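Local coordinates for protein lipocalin AI-4 (Rhodnius prolixus, PDB 5HA0) that binds leukotriene D4 inside its lipocalin beta-barrel and probably sequesters cysteinyl leukotrienes of this kind, at residues T34-S39 and K120-L125; S93-V98 and A106-C111; T28-L33 and C45-T50. All coordinates share one frame; numbering follows the deposited sequence.

How the interactions relate
Going from the N terminus, residues 28-33 come first. They pair with 45-50 in interaction 3 and close a beta hairpin. The same strand runs on into 34-39, which pairs with 120-125 in interaction 1. That contact spans 80 intervening residues. Interactions 1 and 3 cross, because their segments alternate along the chain. Interaction 2, the hairpin of 93-98 and 106-111, lies within the span of interaction 1 and follows interaction 3 in series. Strand 105-112 neighbours strand 120-127, with L124 N bonded to L108 O. Interaction 1 joins strand 120-127 back to strand 30-36, the first strand, and so closes the lipocalin barrel. All three contacts touch the leukotriene.

Interaction 1 of 3, residues T34-S39 and K120-L125; sequences THSRDS and KDNFLL. With LTD ((5~{S},6~{R},7~{E},9~{E},11~{Z},14~{Z})-6-[(2~{R})-2-azanyl-3-(2-hydroxy-2-oxoethylamino)-3-oxidanylidene-propyl]sulfanyl-5-oxidanyl-icosa-7,9,11,14-tetraenoic acid), chain B.
H35 and L125 form an antiparallel hydrogen-bonded pair, with L125 N giving a nearly straight bond to H35 O at 2.8 Å. T34 N donates to L125 O at 3.0 Å and H35 N does so weakly, so both face L125 in a classic beta bulge. At the other end R37 N donates to F123 O. The H35 and L125 side chains run side by side, and L125 CD2 comes to H35 ND1.

N122 takes over where strand 34-36 ends. Its amide bonds to the backbone of D38 much as a facing strand would. N122 OD1 accepts from D38 N at 2.9 Å, and N122 ND2 donates to D38 O at 3.0 Å. S36 OG reaches D38 O from the opposite face of that carbonyl. N122 ND2 also donates to O1 of the leukotriene carboxylate, at 2.9 Å and 170°.

R37 and N122 slide past each other in opposite directions. R37 has CG anti to the backbone N (chi1 -178°) and a bend at chi3. Its guanidinium covers N122 CA with one face. NE and NH2 grip both oxygens of D38 side-on. R37 NH2 also makes a salt bridge to D121 OD1 at 2.9 Å, from above the carboxylate plane. NH1 lies at the edge of the F123 ring. D121 OD2 has a further partner in Y109 OH.

One arginine shared by two carboxylates probably offsets their mutual repulsion. The amide of N122 is fixed from both ends, which orients its ND2 for the ligand.

Interaction 2 of 3, residues S93-V98 and A106-C111; sequences SYMAVV and ALLYRC. With LTD ((5~{S},6~{R},7~{E},9~{E},11~{Z},14~{Z})-6-[(2~{R})-2-azanyl-3-(2-hydroxy-2-oxoethylamino)-3-oxidanylidene-propyl]sulfanyl-5-oxidanyl-icosa-7,9,11,14-tetraenoic acid), chain B.
Backbone bonds join Y94 to C111 and A96 to Y109, both antiparallel hydrogen-bonded pairs with a bond in each direction. V98 N adds a bond to L107 O at 2.8 Å. Between them, M95 CA and R110 CA point C-H groups at carbonyls of the facing strand.

The apolar contacts lie on both sides of the sheet. On the ligand side, M95 CE meets L108 CD2 at 3.6 Å, and V97 CG2 meets L108 CD1. M95 bends at chi2 and chi3, and its SD lies 3.6 Å from leukotriene C17. S93 OG, bonded to Y114 OH, packs 3.4 Å from R110 CG. On the other side, V98 CG1 runs alongside L107 CD2, and V98 CG2 nears Y109 CB. C111 is held by its disulfide to C10.

The polar contacts centre on the R110 guanidinium. The bend at chi3 (64°) turns it to the ligand carboxylate. R110 NE donates to leukotriene O2 at 2.7 Å, and R110 NH2 to leukotriene O1 at 2.8 Å, almost straight. Leukotriene C9 lies over one guanidinium face, while NH1 bonds to Y48 OH.

These two bonds, with a third from N122 to O1, probably restrain the carboxylate's rotation. The buried guanidinium probably favours the ionised form of that carboxylate.

Interaction 3 of 3, residues T28-L33 and C45-T50; sequences TGDWYL and CEKYQT. With LTD ((5~{S},6~{R},7~{E},9~{E},11~{Z},14~{Z})-6-[(2~{R})-2-azanyl-3-(2-hydroxy-2-oxoethylamino)-3-oxidanylidene-propyl]sulfanyl-5-oxidanyl-icosa-7,9,11,14-tetraenoic acid), chain B.
W31 and Y48 form the apolar centre, facing each other as an antiparallel hydrogen-bonded pair with W31 CB 4.4 Å from Y48 CB. Both reach the leukotriene tail. W31 CD1 lies 3.9 Å from leukotriene C20, and Y48 CD2 is equally close to C19. The Y48 ring also meets C12 at its edge. L33 runs alongside Y48, its CB near Y48 CE1. F26 stacks on the W31 ring and takes the NE1 bond through its carbonyl, while F58 stacks on Y48.

On the opposite face of the sheet Y32 and K47 lie side by side. K47 CG sits 4.2 Å from the Y32 ring centroid, over the face, in a CH-pi contact. K47 has CG anti to the backbone N (chi1 176°), which runs its chain along the ring, and CD comes 3.4 Å from Y32 OH. C45 SG meets the ring edge instead, at Y32 CD2. That cysteine is tied to C155. K47 NZ bonds weakly to Q49 OE1. D30 OD2 lies 4.4 Å from K47 NZ, beyond a salt bridge.

At the polar edge, G29 O accepts two bonds from T50. T50 OG1 reaches G29 O in the carbonyl plane, on a lone pair, at 2.8 Å. T50 N adds a longer one. Water 3 bridges G29 N and T50 O. At the other end water 4 joins L33 O to E46 N.

Inside the barrel, Y48 OH donates to E46 OE1 at 2.7 Å. That carboxylate is also paired with R44. The hydroxyl is held between E46 and the R110 guanidinium, which with the F58 stack probably steadies the ring beside the ligand chain.

Interaction 1 of 3, residues T34-S39 and K120-L125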
loop_
_atom_site.group_PDB
_atom_site.type_symbol
_atom_site.label_atom_id
_atom_site.label_comp_id
_atom_site.label_asym_id
_atom_site.label_seq_id
_atom_site.Cartn_x
_atom_site.Cartn_y
_atom_site.Cartn_z
ATOM N N THR A 34 -0.939 -9.386 3.207
ATOM C CA THR A 34 -1.675 -10.598 3.568
ATOM C C THR A 34 -3.163 -10.548 3.199
ATOM O O THR A 34 -3.766 -11.597 3.017
ATOM C CB THR A 34 -1.551 -10.913 5.087
ATOM O OG1 THR A 34 -2.064 -9.815 5.862
ATOM C CG2 THR A 34 -0.088 -11.179 5.477
ATOM N N HIS A 35 -3.759 -9.354 3.142
ATOM C CA HIS A 35 -5.182 -9.207 2.827
ATOM C C HIS A 35 -5.424 -7.953 2.016
ATOM O O HIS A 35 -4.649 -7.010 2.101
ATOM C CB HIS A 35 -6.044 -9.107 4.091
ATOM C CG HIS A 35 -5.929 -10.268 5.020
ATOM N ND1 HIS A 35 -4.793 -10.520 5.761
ATOM C CD2 HIS A 35 -6.834 -11.205 5.387
ATOM C CE1 HIS A 35 -4.988 -11.597 6.502
ATOM N NE2 HIS A 35 -6.218 -12.027 6.296
ATOM N N SER A 36 -6.511 -7.921 1.259
ATOM C CA SER A 36 -6.887 -6.701 0.559
ATOM C C SER A 36 -8.388 -6.687 0.314
ATOM O O SER A 36 -9.034 -7.737 0.299
ATOM C CB SER A 36 -6.121 -6.570 -0.760
ATOM O OG SER A 36 -6.364 -7.684 -1.597
ATOM N N ARG A 37 -8.956 -5.503 0.132
ATOM C CA ARG A 37 -10.382 -5.394 -0.143
ATOM C C ARG A 37 -10.747 -6.107 -1.443
ATOM O O ARG A 37 -11.702 -6.890 -1.483
ATOM C CB ARG A 37 -10.797 -3.917 -0.211
ATOM C CG ARG A 37 -12.280 -3.725 -0.447
ATOM C CD ARG A 37 -12.621 -2.293 -0.860
ATOM N NE ARG A 37 -12.065 -2.006 -2.179
ATOM C CZ ARG A 37 -11.822 -0.788 -2.649
ATOM N NH1 ARG A 37 -12.095 0.283 -1.910
ATOM N NH2 ARG A 37 -11.298 -0.650 -3.858
ATOM N N ASP A 38 -9.982 -5.832 -2.494
ATOM C CA ASP A 38 -10.194 -6.421 -3.818
ATOM C C ASP A 38 -9.011 -7.326 -4.090
ATOM O O ASP A 38 -7.887 -6.983 -3.737
ATOM C CB ASP A 38 -10.283 -5.350 -4.922
ATOM C CG ASP A 38 -11.363 -4.315 -4.675
ATOM O OD1 ASP A 38 -12.298 -4.571 -3.890
ATOM O OD2 ASP A 38 -11.261 -3.226 -5.287
ATOM N N SER A 39 -9.250 -8.470 -4.718
ATOM C CA SER A 39 -8.144 -9.368 -5.021
ATOM C C SER A 39 -8.330 -10.050 -6.362
ATOM O O SER A 39 -9.439 -10.153 -6.874
ATOM C CB SER A 39 -7.978 -10.408 -3.907
ATOM O OG SER A 39 -9.112 -11.236 -3.769
ATOM N N LYS A 120 -7.711 2.665 -10.439
ATOM C CA LYS A 120 -7.983 1.448 -9.681
ATOM C C LYS A 120 -7.415 1.632 -8.293
ATOM O O LYS A 120 -6.264 2.046 -8.156
ATOM C CB LYS A 120 -7.341 0.220 -10.328
ATOM C CG LYS A 120 -8.032 -0.310 -11.554
ATOM C CD LYS A 120 -7.394 -1.639 -11.936
ATOM C CE LYS A 120 -8.171 -2.342 -13.017
ATOM N NZ LYS A 120 -7.580 -3.673 -13.320
ATOM N N ASP A 121 -8.202 1.351 -7.261
ATOM C CA ASP A 121 -7.695 1.514 -5.904
ATOM C C ASP A 121 -7.967 0.278 -5.054
ATOM O O ASP A 121 -8.557 -0.706 -5.523
ATOM C CB ASP A 121 -8.251 2.789 -5.232
ATOM C CG ASP A 121 -9.749 2.763 -4.998
ATOM O OD1 ASP A 121 -10.413 1.741 -5.255
ATOM O OD2 ASP A 121 -10.270 3.802 -4.523
ATOM N N ASN A 122 -7.516 0.328 -3.809
ATOM C CA ASN A 122 -7.629 -0.817 -2.929
ATOM C C ASN A 122 -7.306 -0.417 -1.516
ATOM O O ASN A 122 -6.635 0.602 -1.291
ATOM C CB ASN A 122 -6.681 -1.926 -3.383
ATOM C CG ASN A 122 -7.249 -3.309 -3.177
ATOM O OD1 ASN A 122 -8.223 -3.502 -2.444
ATOM N ND2 ASN A 122 -6.621 -4.298 -3.810
ATOM N N PHE A 123 -7.791 -1.207 -0.565
ATOM C CA PHE A 123 -7.266 -1.134 0.794
ATOM C C PHE A 123 -6.479 -2.403 1.042
ATOM O O PHE A 123 -6.919 -3.502 0.692
ATOM C CB PHE A 123 -8.371 -0.949 1.830
ATOM C CG PHE A 123 -8.939 0.445 1.869
ATOM C CD1 PHE A 123 -9.989 0.802 1.045
ATOM C CD2 PHE A 123 -8.409 1.390 2.731
ATOM C CE1 PHE A 123 -10.522 2.089 1.092
ATOM C CE2 PHE A 123 -8.924 2.670 2.775
ATOM C CZ PHE A 123 -9.987 3.016 1.963
ATOM N N LEU A 124 -5.309 -2.233 1.645
ATOM C CA LEU A 124 -4.332 -3.303 1.785
ATOM C C LEU A 124 -3.970 -3.507 3.239
ATOM O O LEU A 124 -3.707 -2.544 3.952
ATOM C CB LEU A 124 -3.061 -2.962 1.004
ATOM C CG LEU A 124 -3.216 -2.530 -0.457
ATOM C CD1 LEU A 124 -1.858 -2.102 -1.002
ATOM C CD2 LEU A 124 -3.785 -3.650 -1.289
ATOM N N LEU A 125 -3.932 -4.756 3.685
ATOM C CA LEU A 125 -3.427 -5.050 5.009
ATOM C C LEU A 125 -2.069 -5.729 4.899
ATOM O O LEU A 125 -1.938 -6.836 4.329
ATOM C CB LEU A 125 -4.394 -5.945 5.792
ATOM C CG LEU A 125 -3.942 -6.296 7.211
ATOM C CD1 LEU A 125 -3.862 -5.043 8.075
ATOM C CD2 LEU A 125 -4.873 -7.336 7.850
HETATM O O2 LTD B . -3.929 -1.261 -5.613
HETATM C C1 LTD B . -4.473 -2.325 -5.973
HETATM O O1 LTD B . -4.295 -3.404 -5.364
HETATM C C2 LTD B . -5.377 -2.299 -7.177
HETATM C C3 LTD B . -4.710 -3.001 -8.354
HETATM C C4 LTD B . -3.256 -2.566 -8.511
HETATM C C5 LTD B . -2.680 -3.135 -9.800
HETATM O O3 LTD B . -2.534 -4.554 -9.694
HETATM C C6 LTD B . -1.332 -2.510 -10.143
HETATM C C7 LTD B . -0.284 -2.807 -9.085
HETATM C C8 LTD B . 0.289 -1.833 -8.363
HETATM C C9 LTD B . 1.314 -2.145 -7.363
HETATM C C10 LTD B . 2.027 -1.212 -6.726
HETATM C C11 LTD B . 3.040 -1.641 -5.760
HETATM C C12 LTD B . 3.831 -0.845 -5.031
HETATM C C13 LTD B . 3.805 0.666 -5.059
HETATM C C14 LTD B . 2.651 1.188 -4.223
HETATM C C15 LTD B . 2.664 1.273 -2.890
HETATM C C16 LTD B . 3.850 0.860 -2.048
HETATM C C17 LTD B . 3.394 0.065 -0.829
HETATM C C18 LTD B . 4.556 -0.117 0.142
HETATM C C19 LTD B . 4.237 -1.121 1.240
HETATM C C20 LTD B . 5.407 -1.251 2.193
HETATM O O32 LTD B . 3.561 -6.956 -10.048
HETATM C C21 LTD B . 2.907 -5.957 -10.401
HETATM O O31 LTD B . 1.958 -5.502 -9.734
HETATM C CA3 LTD B . 3.266 -5.256 -11.683
HETATM N N3 LTD B . 2.343 -4.166 -11.957
HETATM C C22 LTD B . 2.158 -3.763 -13.213
HETATM O O33 LTD B . 2.748 -4.283 -14.146
HETATM C CA2 LTD B . 1.208 -2.631 -13.487
HETATM C CB2 LTD B . 0.538 -2.121 -12.215
HETATM S SG2 LTD B . -0.829 -3.192 -11.740
HETATM N N2 LTD B . 0.186 -3.096 -14.445
HETATM O O HOH W 1 -12.090 3.039 -2.831
HETATM O O HOH W 2 -9.274 -2.680 -7.186
#

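Interaction 2 of 3, residues S93-V98 and A106-C111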
loop_
_atom_site.group_PDB
_atom_site.type_symbol
_atom_site.label_atom_id
_atom_site.label_comp_id
_atom_site.label_asym_id
_atom_site.label_seq_id
_atom_site.Cartn_x
_atom_site.Cartn_y
_atom_site.Cartn_z
ATOM N N SER A 93 2.333 4.469 -8.824
ATOM C CA SER A 93 1.292 4.069 -7.888
ATOM C C SER A 93 1.329 4.981 -6.681
ATOM O O SER A 93 2.401 5.422 -6.272
ATOM C CB SER A 93 1.492 2.612 -7.474
ATOM O OG SER A 93 0.423 2.174 -6.651
ATOM N N TYR A 94 0.164 5.282 -6.123
ATOM C CA TYR A 94 0.054 6.181 -4.977
ATOM C C TYR A 94 -0.440 5.432 -3.761
ATOM O O TYR A 94 -1.280 4.548 -3.888
ATOM C CB TYR A 94 -0.898 7.336 -5.299
ATOM C CG TYR A 94 -0.428 8.162 -6.472
ATOM C CD1 TYR A 94 -0.626 7.729 -7.779
ATOM C CD2 TYR A 94 0.244 9.362 -6.278
ATOM C CE1 TYR A 94 -0.158 8.463 -8.853
ATOM C CE2 TYR A 94 0.697 10.102 -7.337
ATOM C CZ TYR A 94 0.489 9.656 -8.624
ATOM O OH TYR A 94 0.941 10.387 -9.694
ATOM N N MET A 95 0.055 5.790 -2.582
ATOM C CA MET A 95 -0.353 5.124 -1.360
ATOM C C MET A 95 -0.340 6.059 -0.157
ATOM O O MET A 95 0.379 7.068 -0.121
ATOM C CB MET A 95 0.553 3.906 -1.091
ATOM C CG MET A 95 2.047 4.256 -0.966
ATOM S SD MET A 95 2.880 3.450 0.420
ATOM C CE MET A 95 1.787 4.219 1.581
ATOM N N ALA A 96 -1.154 5.722 0.834
ATOM C CA ALA A 96 -1.109 6.369 2.132
ATOM C C ALA A 96 -1.268 5.310 3.212
ATOM O O ALA A 96 -2.040 4.360 3.043
ATOM C CB ALA A 96 -2.202 7.419 2.254
ATOM N N VAL A 97 -0.557 5.464 4.325
ATOM C CA VAL A 97 -0.768 4.577 5.468
ATOM C C VAL A 97 -1.928 5.107 6.302
ATOM O O VAL A 97 -1.867 6.204 6.867
ATOM C CB VAL A 97 0.497 4.441 6.333
ATOM C CG1 VAL A 97 0.249 3.515 7.530
ATOM C CG2 VAL A 97 1.645 3.926 5.494
ATOM N N VAL A 98 -3.003 4.328 6.360
ATOM C CA VAL A 98 -4.203 4.730 7.078
ATOM C C VAL A 98 -4.037 4.526 8.590
ATOM O O VAL A 98 -4.349 5.413 9.376
ATOM C CB VAL A 98 -5.435 3.961 6.573
ATOM C CG1 VAL A 98 -6.683 4.390 7.327
ATOM C CG2 VAL A 98 -5.622 4.188 5.079
ATOM N N ALA A 106 -0.142 -2.893 9.163
ATOM C CA ALA A 106 -0.384 -1.590 8.546
ATOM C C ALA A 106 -1.528 -1.705 7.561
ATOM O O ALA A 106 -1.530 -2.590 6.701
ATOM C CB ALA A 106 0.880 -1.060 7.852
ATOM N N LEU A 107 -2.514 -0.832 7.708
ATOM C CA LEU A 107 -3.598 -0.714 6.746
ATOM C C LEU A 107 -3.278 0.427 5.798
ATOM O O LEU A 107 -3.123 1.554 6.253
ATOM C CB LEU A 107 -4.924 -0.456 7.465
ATOM C CG LEU A 107 -6.153 -0.257 6.581
ATOM C CD1 LEU A 107 -6.481 -1.563 5.879
ATOM C CD2 LEU A 107 -7.325 0.245 7.413
ATOM N N LEU A 108 -3.147 0.127 4.506
ATOM C CA LEU A 108 -2.803 1.127 3.493
ATOM C C LEU A 108 -3.934 1.317 2.501
ATOM O O LEU A 108 -4.752 0.407 2.291
ATOM C CB LEU A 108 -1.531 0.724 2.730
ATOM C CG LEU A 108 -0.190 1.165 3.316
ATOM C CD1 LEU A 108 0.048 0.536 4.677
ATOM C CD2 LEU A 108 0.956 0.828 2.359
ATOM N N TYR A 109 -3.980 2.509 1.904
ATOM C CA TYR A 109 -4.796 2.754 0.738
ATOM C C TYR A 109 -3.865 2.898 -0.452
ATOM O O TYR A 109 -2.832 3.555 -0.337
ATOM C CB TYR A 109 -5.635 4.013 0.929
ATOM C CG TYR A 109 -6.415 4.433 -0.288
ATOM C CD1 TYR A 109 -7.573 3.761 -0.675
ATOM C CD2 TYR A 109 -6.019 5.546 -1.033
ATOM C CE1 TYR A 109 -8.278 4.165 -1.786
ATOM C CE2 TYR A 109 -6.716 5.951 -2.139
ATOM C CZ TYR A 109 -7.849 5.263 -2.515
ATOM O OH TYR A 109 -8.562 5.662 -3.621
ATOM N N ARG A 110 -4.212 2.291 -1.583
ATOM C CA ARG A 110 -3.395 2.408 -2.776
ATOM C C ARG A 110 -4.272 2.768 -3.958
ATOM O O ARG A 110 -5.408 2.315 -4.049
ATOM C CB ARG A 110 -2.652 1.099 -3.037
ATOM C CG ARG A 110 -1.676 1.179 -4.187
ATOM C CD ARG A 110 -0.738 -0.017 -4.220
ATOM N NE ARG A 110 -1.439 -1.276 -4.458
ATOM C CZ ARG A 110 -0.876 -2.478 -4.314
ATOM N NH1 ARG A 110 0.383 -2.584 -3.915
ATOM N NH2 ARG A 110 -1.582 -3.570 -4.543
ATOM N N CYS A 111 -3.752 3.594 -4.862
ATOM C CA CYS A 111 -4.526 4.021 -6.019
ATOM C C CYS A 111 -3.601 4.404 -7.159
ATOM O O CYS A 111 -2.494 4.877 -6.931
ATOM C CB CYS A 111 -5.434 5.199 -5.649
ATOM S SG CYS A 111 -6.652 5.723 -6.890
HETATM O O2 LTD B . -3.929 -1.261 -5.613
HETATM C C1 LTD B . -4.473 -2.325 -5.973
HETATM O O1 LTD B . -4.295 -3.404 -5.364
HETATM C C2 LTD B . -5.377 -2.299 -7.177
HETATM C C3 LTD B . -4.710 -3.001 -8.354
HETATM C C4 LTD B . -3.256 -2.566 -8.511
HETATM C C5 LTD B . -2.680 -3.135 -9.800
HETATM O O3 LTD B . -2.534 -4.554 -9.694
HETATM C C6 LTD B . -1.332 -2.510 -10.143
HETATM C C7 LTD B . -0.284 -2.807 -9.085
HETATM C C8 LTD B . 0.289 -1.833 -8.363
HETATM C C9 LTD B . 1.314 -2.145 -7.363
HETATM C C10 LTD B . 2.027 -1.212 -6.726
HETATM C C11 LTD B . 3.040 -1.641 -5.760
HETATM C C12 LTD B . 3.831 -0.845 -5.031
HETATM C C13 LTD B . 3.805 0.666 -5.059
HETATM C C14 LTD B . 2.651 1.188 -4.223
HETATM C C15 LTD B . 2.664 1.273 -2.890
HETATM C C16 LTD B . 3.850 0.860 -2.048
HETATM C C17 LTD B . 3.394 0.065 -0.829
HETATM C C18 LTD B . 4.556 -0.117 0.142
HETATM C C19 LTD B . 4.237 -1.121 1.240
HETATM C C20 LTD B . 5.407 -1.251 2.193
HETATM O O32 LTD B . 3.561 -6.956 -10.048
HETATM C C21 LTD B . 2.907 -5.957 -10.401
HETATM O O31 LTD B . 1.958 -5.502 -9.734
HETATM C CA3 LTD B . 3.266 -5.256 -11.683
HETATM N N3 LTD B . 2.343 -4.166 -11.957
HETATM C C22 LTD B . 2.158 -3.763 -13.213
HETATM O O33 LTD B . 2.748 -4.283 -14.146
HETATM C CA2 LTD B . 1.208 -2.631 -13.487
HETATM C CB2 LTD B . 0.538 -2.121 -12.215
HETATM S SG2 LTD B . -0.829 -3.192 -11.740
HETATM N N2 LTD B . 0.186 -3.096 -14.445
#

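Interaction 3 of 3, residues T28-L33 and C45-T50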
loop_
_atom_site.group_PDB
_atom_site.type_symbol
_atom_site.label_atom_id
_atom_site.label_comp_id
_atom_site.label_asym_id
_atom_site.label_seq_id
_atom_site.Cartn_x
_atom_site.Cartn_y
_atom_site.Cartn_z
ATOM N N THR A 28 10.792 0.583 7.052
ATOM C CA THR A 28 11.927 -0.194 7.505
ATOM C C THR A 28 11.477 -1.648 7.601
ATOM O O THR A 28 10.297 -1.923 7.849
ATOM C CB THR A 28 12.462 0.323 8.855
ATOM O OG1 THR A 28 13.742 -0.260 9.129
ATOM C CG2 THR A 28 11.492 0.002 9.976
ATOM N N GLY A 29 12.394 -2.569 7.343
ATOM C CA GLY A 29 12.079 -3.986 7.422
ATOM C C GLY A 29 11.197 -4.500 6.295
ATOM O O GLY A 29 11.073 -3.877 5.244
ATOM N N ASP A 30 10.603 -5.668 6.523
ATOM C CA ASP A 30 9.780 -6.345 5.523
ATOM C C ASP A 30 8.316 -6.253 5.888
ATOM O O ASP A 30 7.977 -6.294 7.063
ATOM C CB ASP A 30 10.156 -7.820 5.404
ATOM C CG ASP A 30 11.530 -8.036 4.823
ATOM O OD1 ASP A 30 12.053 -7.108 4.174
ATOM O OD2 ASP A 30 12.065 -9.150 4.998
ATOM N N TRP A 31 7.469 -6.179 4.871
ATOM C CA TRP A 31 6.014 -6.163 5.058
ATOM C C TRP A 31 5.387 -7.168 4.111
ATOM O O TRP A 31 5.612 -7.093 2.902
ATOM C CB TRP A 31 5.413 -4.786 4.763
ATOM C CG TRP A 31 5.594 -3.709 5.813
ATOM C CD1 TRP A 31 6.415 -2.610 5.733
ATOM C CD2 TRP A 31 4.899 -3.593 7.062
ATOM N NE1 TRP A 31 6.289 -1.840 6.856
ATOM C CE2 TRP A 31 5.365 -2.417 7.691
ATOM C CE3 TRP A 31 3.940 -4.374 7.715
ATOM C CZ2 TRP A 31 4.900 -1.999 8.940
ATOM C CZ3 TRP A 31 3.480 -3.963 8.957
ATOM C CH2 TRP A 31 3.956 -2.781 9.554
ATOM N N TYR A 32 4.586 -8.090 4.644
ATOM C CA TYR A 32 3.863 -9.036 3.799
ATOM C C TYR A 32 2.457 -8.540 3.509
ATOM O O TYR A 32 1.739 -8.143 4.416
ATOM C CB TYR A 32 3.778 -10.410 4.468
ATOM C CG TYR A 32 5.128 -11.067 4.668
ATOM C CD1 TYR A 32 5.918 -10.757 5.775
ATOM C CD2 TYR A 32 5.618 -11.992 3.753
ATOM C CE1 TYR A 32 7.157 -11.348 5.960
ATOM C CE2 TYR A 32 6.848 -12.595 3.928
ATOM C CZ TYR A 32 7.611 -12.270 5.034
ATOM O OH TYR A 32 8.842 -12.861 5.209
ATOM N N LEU A 33 2.051 -8.577 2.245
ATOM C CA LEU A 33 0.692 -8.178 1.887
ATOM C C LEU A 33 -0.238 -9.361 2.080
ATOM O O LEU A 33 -0.310 -10.240 1.228
ATOM C CB LEU A 33 0.653 -7.674 0.443
ATOM C CG LEU A 33 -0.699 -7.233 -0.118
ATOM C CD1 LEU A 33 -1.428 -6.299 0.827
ATOM C CD2 LEU A 33 -0.521 -6.564 -1.475
ATOM N N CYS A 45 1.693 -14.277 -2.430
ATOM C CA CYS A 45 2.244 -13.665 -1.233
ATOM C C CYS A 45 3.382 -12.721 -1.590
ATOM O O CYS A 45 4.509 -13.155 -1.859
ATOM C CB CYS A 45 2.729 -14.723 -0.252
ATOM S SG CYS A 45 3.314 -14.013 1.309
ATOM N N GLU A 46 3.062 -11.438 -1.601
ATOM C CA GLU A 46 4.049 -10.403 -1.888
ATOM C C GLU A 46 4.749 -9.952 -0.621
ATOM O O GLU A 46 4.104 -9.527 0.338
ATOM C CB GLU A 46 3.387 -9.198 -2.565
ATOM C CG GLU A 46 2.802 -9.519 -3.926
ATOM C CD GLU A 46 2.252 -8.290 -4.640
ATOM O OE1 GLU A 46 1.959 -7.287 -3.968
ATOM O OE2 GLU A 46 2.102 -8.374 -5.876
ATOM N N LYS A 47 6.071 -10.052 -0.629
ATOM C CA LYS A 47 6.903 -9.545 0.451
ATOM C C LYS A 47 7.541 -8.247 -0.017
ATOM O O LYS A 47 8.325 -8.232 -0.974
ATOM C CB LYS A 47 7.976 -10.556 0.854
ATOM C CG LYS A 47 8.934 -10.034 1.922
ATOM C CD LYS A 47 9.841 -11.130 2.466
ATOM C CE LYS A 47 10.698 -11.742 1.376
ATOM N NZ LYS A 47 11.842 -10.871 1.002
ATOM N N TYR A 48 7.179 -7.158 0.653
ATOM C CA TYR A 48 7.711 -5.843 0.344
ATOM C C TYR A 48 8.935 -5.583 1.194
ATOM O O TYR A 48 8.854 -5.523 2.416
ATOM C CB TYR A 48 6.643 -4.767 0.580
ATOM C CG TYR A 48 5.585 -4.748 -0.488
ATOM C CD1 TYR A 48 4.651 -5.770 -0.584
ATOM C CD2 TYR A 48 5.508 -3.702 -1.408
ATOM C CE1 TYR A 48 3.680 -5.774 -1.581
ATOM C CE2 TYR A 48 4.540 -3.692 -2.405
ATOM C CZ TYR A 48 3.621 -4.726 -2.487
ATOM O OH TYR A 48 2.657 -4.732 -3.478
ATOM N N GLN A 49 10.072 -5.429 0.528
ATOM C CA GLN A 49 11.339 -5.148 1.186
ATOM C C GLN A 49 11.614 -3.658 1.109
ATOM O O GLN A 49 11.577 -3.080 0.026
ATOM C CB GLN A 49 12.461 -5.938 0.528
ATOM C CG GLN A 49 12.243 -7.441 0.614
ATOM C CD GLN A 49 13.405 -8.236 0.063
ATOM O OE1 GLN A 49 13.230 -9.042 -0.851
ATOM N NE2 GLN A 49 14.595 -8.024 0.620
ATOM N N THR A 50 11.891 -3.040 2.249
ATOM C CA THR A 50 12.145 -1.605 2.250
ATOM C C THR A 50 13.622 -1.300 2.439
ATOM O O THR A 50 14.374 -2.075 3.046
ATOM C CB THR A 50 11.358 -0.862 3.361
ATOM O OG1 THR A 50 11.863 -1.234 4.649
ATOM C CG2 THR A 50 9.851 -1.112 3.272
HETATM O O2 LTD B . -3.929 -1.261 -5.613
HETATM C C1 LTD B . -4.473 -2.325 -5.973
HETATM O O1 LTD B . -4.295 -3.404 -5.364
HETATM C C2 LTD B . -5.377 -2.299 -7.177
HETATM C C3 LTD B . -4.710 -3.001 -8.354
HETATM C C4 LTD B . -3.256 -2.566 -8.511
HETATM C C5 LTD B . -2.680 -3.135 -9.800
HETATM O O3 LTD B . -2.534 -4.554 -9.694
HETATM C C6 LTD B . -1.332 -2.510 -10.143
HETATM C C7 LTD B . -0.284 -2.807 -9.085
HETATM C C8 LTD B . 0.289 -1.833 -8.363
HETATM C C9 LTD B . 1.314 -2.145 -7.363
HETATM C C10 LTD B . 2.027 -1.212 -6.726
HETATM C C11 LTD B . 3.040 -1.641 -5.760
HETATM C C12 LTD B . 3.831 -0.845 -5.031
HETATM C C13 LTD B . 3.805 0.666 -5.059
HETATM C C14 LTD B . 2.651 1.188 -4.223
HETATM C C15 LTD B . 2.664 1.273 -2.890
HETATM C C16 LTD B . 3.850 0.860 -2.048
HETATM C C17 LTD B . 3.394 0.065 -0.829
HETATM C C18 LTD B . 4.556 -0.117 0.142
HETATM C C19 LTD B . 4.237 -1.121 1.240
HETATM C C20 LTD B . 5.407 -1.251 2.193
HETATM O O32 LTD B . 3.561 -6.956 -10.048
HETATM C C21 LTD B . 2.907 -5.957 -10.401
HETATM O O31 LTD B . 1.958 -5.502 -9.734
HETATM C CA3 LTD B . 3.266 -5.256 -11.683
HETATM N N3 LTD B . 2.343 -4.166 -11.957
HETATM C C22 LTD B . 2.158 -3.763 -13.213
HETATM O O33 LTD B . 2.748 -4.283 -14.146
HETATM C CA2 LTD B . 1.208 -2.631 -13.487
HETATM C CB2 LTD B . 0.538 -2.121 -12.215
HETATM S SG2 LTD B . -0.829 -3.192 -11.740
HETATM N N2 LTD B . 0.186 -3.096 -14.445
HETATM O O HOH W 3 14.757 -1.982 5.788
HETATM O O HOH W 4 0.270 -10.864 -1.261
#